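Local structure of hypothetical bacterial 6-phosphogluconolactonase (Bacteroides fragilis, 3SCY) at residues Q178-N183 and P202-V207. The protein is a seven-bladed beta-propeller of the lactonase family that probably hydrolyses 6-phosphogluconolactone. Numbering follows the deposited sequence.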
loop_
_atom_site.group_PDB
_atom_site.type_symbol
_atom_site.label_atom_id
_atom_site.label_comp_id
_atom_site.label_asym_id
_atom_site.label_seq_id
_atom_site.Cartn_x
_atom_site.Cartn_y
_atom_site.Cartn_z
ATOM N N GLN A 178 -13.624 9.012 5.917
ATOM C CA GLN A 178 -13.065 8.976 7.263
ATOM C C GLN A 178 -11.818 8.138 7.331
ATOM O O GLN A 178 -11.625 7.229 6.532
ATOM C CB GLN A 178 -14.086 8.407 8.275
ATOM C CG GLN A 178 -15.279 9.313 8.543
ATOM C CD GLN A 178 -16.278 8.637 9.447
ATOM O OE1 GLN A 178 -16.876 7.609 9.114
ATOM N NE2 GLN A 178 -16.498 9.221 10.601
ATOM N N ILE A 179 -10.973 8.450 8.305
ATOM C CA ILE A 179 -9.834 7.662 8.723
ATOM C C ILE A 179 -10.209 7.183 10.133
ATOM O O ILE A 179 -10.244 7.993 11.064
ATOM C CB ILE A 179 -8.489 8.416 8.685
ATOM C CG1 ILE A 179 -8.199 8.957 7.259
ATOM C CG2 ILE A 179 -7.355 7.483 9.163
ATOM C CD1 ILE A 179 -7.106 10.080 7.204
ATOM N N HIS A 180 -10.540 5.897 10.267
ATOM C CA HIS A 180 -10.909 5.292 11.548
ATOM C C HIS A 180 -9.659 5.087 12.408
ATOM O O HIS A 180 -8.600 4.748 11.881
ATOM C CB HIS A 180 -11.649 3.971 11.319
ATOM C CG HIS A 180 -12.872 4.142 10.484
ATOM N ND1 HIS A 180 -14.063 4.623 11.027
ATOM C CD2 HIS A 180 -13.062 3.866 9.174
ATOM C CE1 HIS A 180 -14.922 4.656 10.018
ATOM N NE2 HIS A 180 -14.375 4.198 8.888
ATOM N N LYS A 181 -9.774 5.341 13.725
ATOM C CA LYS A 181 -8.651 5.237 14.648
ATOM C C LYS A 181 -8.867 4.135 15.692
ATOM O O LYS A 181 -9.933 4.066 16.327
ATOM C CB LYS A 181 -8.447 6.592 15.354
ATOM C CG LYS A 181 -7.242 6.617 16.298
ATOM C CD LYS A 181 -7.139 7.930 17.070
ATOM C CE LYS A 181 -6.178 7.793 18.229
ATOM N NZ LYS A 181 -6.026 9.090 18.948
ATOM N N PHE A 182 -7.835 3.302 15.886
ATOM C CA PHE A 182 -7.825 2.254 16.888
ATOM C C PHE A 182 -6.575 2.319 17.716
ATOM O O PHE A 182 -5.493 2.659 17.216
ATOM C CB PHE A 182 -7.916 0.872 16.232
ATOM C CG PHE A 182 -9.193 0.654 15.463
ATOM C CD1 PHE A 182 -9.301 1.053 14.134
ATOM C CD2 PHE A 182 -10.304 0.093 16.079
ATOM C CE1 PHE A 182 -10.494 0.868 13.429
ATOM C CE2 PHE A 182 -11.500 -0.074 15.382
ATOM C CZ PHE A 182 -11.590 0.323 14.065
ATOM N N ASN A 183 -6.723 1.986 18.984
ATOM C CA ASN A 183 -5.609 1.818 19.886
ATOM C C ASN A 183 -5.077 0.416 19.676
ATOM O O ASN A 183 -5.864 -0.531 19.576
ATOM C CB ASN A 183 -6.068 1.992 21.349
ATOM C CG ASN A 183 -6.637 3.333 21.708
ATOM O OD1 ASN A 183 -6.307 4.363 21.130
ATOM N ND2 ASN A 183 -7.568 3.346 22.648
ATOM N N PRO A 202 -10.222 10.445 18.849
ATOM C CA PRO A 202 -11.605 10.192 18.428
ATOM C C PRO A 202 -11.691 8.861 17.689
ATOM O O PRO A 202 -10.659 8.264 17.341
ATOM C CB PRO A 202 -11.905 11.382 17.510
ATOM C CG PRO A 202 -10.590 11.691 16.892
ATOM C CD PRO A 202 -9.569 11.429 17.960
ATOM N N GLU A 203 -12.908 8.392 17.428
ATOM C CA GLU A 203 -13.063 7.120 16.708
ATOM C C GLU A 203 -12.681 7.268 15.234
ATOM O O GLU A 203 -12.362 6.276 14.580
ATOM C CB GLU A 203 -14.488 6.589 16.820
ATOM C CG GLU A 203 -14.750 5.932 18.166
ATOM C CD GLU A 203 -16.092 5.252 18.334
ATOM O OE1 GLU A 203 -16.875 5.193 17.357
ATOM O OE2 GLU A 203 -16.357 4.771 19.458
ATOM N N ALA A 204 -12.732 8.497 14.712
ATOM C CA ALA A 204 -12.395 8.751 13.320
ATOM C C ALA A 204 -12.038 10.192 13.091
ATOM O O ALA A 204 -12.467 11.078 13.830
ATOM C CB ALA A 204 -13.561 8.370 12.416
ATOM N N PHE A 205 -11.270 10.423 12.031
ATOM C CA PHE A 205 -10.973 11.750 11.502
ATOM C C PHE A 205 -11.774 11.892 10.231
ATOM O O PHE A 205 -11.820 10.965 9.429
ATOM C CB PHE A 205 -9.461 11.941 11.249
ATOM C CG PHE A 205 -8.622 11.713 12.483
ATOM C CD1 PHE A 205 -8.533 12.686 13.472
ATOM C CD2 PHE A 205 -7.962 10.502 12.683
ATOM C CE1 PHE A 205 -7.783 12.466 14.627
ATOM C CE2 PHE A 205 -7.199 10.289 13.842
ATOM C CZ PHE A 205 -7.136 11.269 14.814
ATOM N N LYS A 206 -12.404 13.029 10.032
ATOM C CA LYS A 206 -13.226 13.245 8.854
ATOM C C LYS A 206 -12.466 14.084 7.839
ATOM O O LYS A 206 -11.759 15.014 8.224
ATOM C CB LYS A 206 -14.551 13.926 9.280
ATOM C CG LYS A 206 -15.558 14.227 8.155
ATOM C CD LYS A 206 -16.260 12.982 7.581
ATOM C CE LYS A 206 -17.413 13.324 6.659
ATOM N NZ LYS A 206 -16.989 14.108 5.459
ATOM N N VAL A 207 -12.596 13.746 6.545
ATOM C CA VAL A 207 -12.003 14.567 5.476
ATOM C C VAL A 207 -13.144 15.129 4.615
ATOM O O VAL A 207 -14.301 14.721 4.786
ATOM C CB VAL A 207 -10.899 13.873 4.631
ATOM C CG1 VAL A 207 -9.707 13.454 5.502
ATOM C CG2 VAL A 207 -11.453 12.691 3.843
HETATM O O HOH W 1 -12.592 3.582 15.363
#
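Ile179 and Phe205 form the hydrogen-bonded antiparallel pair that joins the last two strands of one propeller blade. Ile179 N reaches Phe205 O at 2.9 Å, in the carbonyl plane, and Phe205 N returns to Ile179 O at 2.8 Å. Lys181 N donates to Glu203 O at 2.9 Å, nearly straight at 173° but from above that carbonyl's plane; the chain turns a corner here, and a water bridges Glu203 O to Lys181 O. Pro202, on a cis peptide bond, suits this break in strand 197-206, the outer edge strand of the four-stranded blade, with strand 178-184 next inward. Ile179, Lys181 and Phe205 lie on one face of the sheet. With CG anti to its backbone N (chi1 -177°) and an extended chain, Lys181 brings CD to 4.0 Å from Phe205 CE2; its methylenes serve as apolar cover, while NZ is hydrogen-bonded to Thr201 O and Gly243 O. The opposite face carries Gln178, His180, Ala204 and Lys206. Ala204 and His180 are a non-hydrogen-bonded pair, CA to CA 4.2 Å, and the small Ala204 methyl touches both His180 ND1 and, at 3.6 Å, Gln178 NE2; Gln178 OE1 is hydrogen-bonded to Thr176 OG1. Gln178 CB lies over one face of the His180 imidazole, toward its rim; Phe142 stacks with this ring, whose NE2 is hydrogen-bonded to Asp173. Gln178 CG touches Lys206 CD at 3.9 Å.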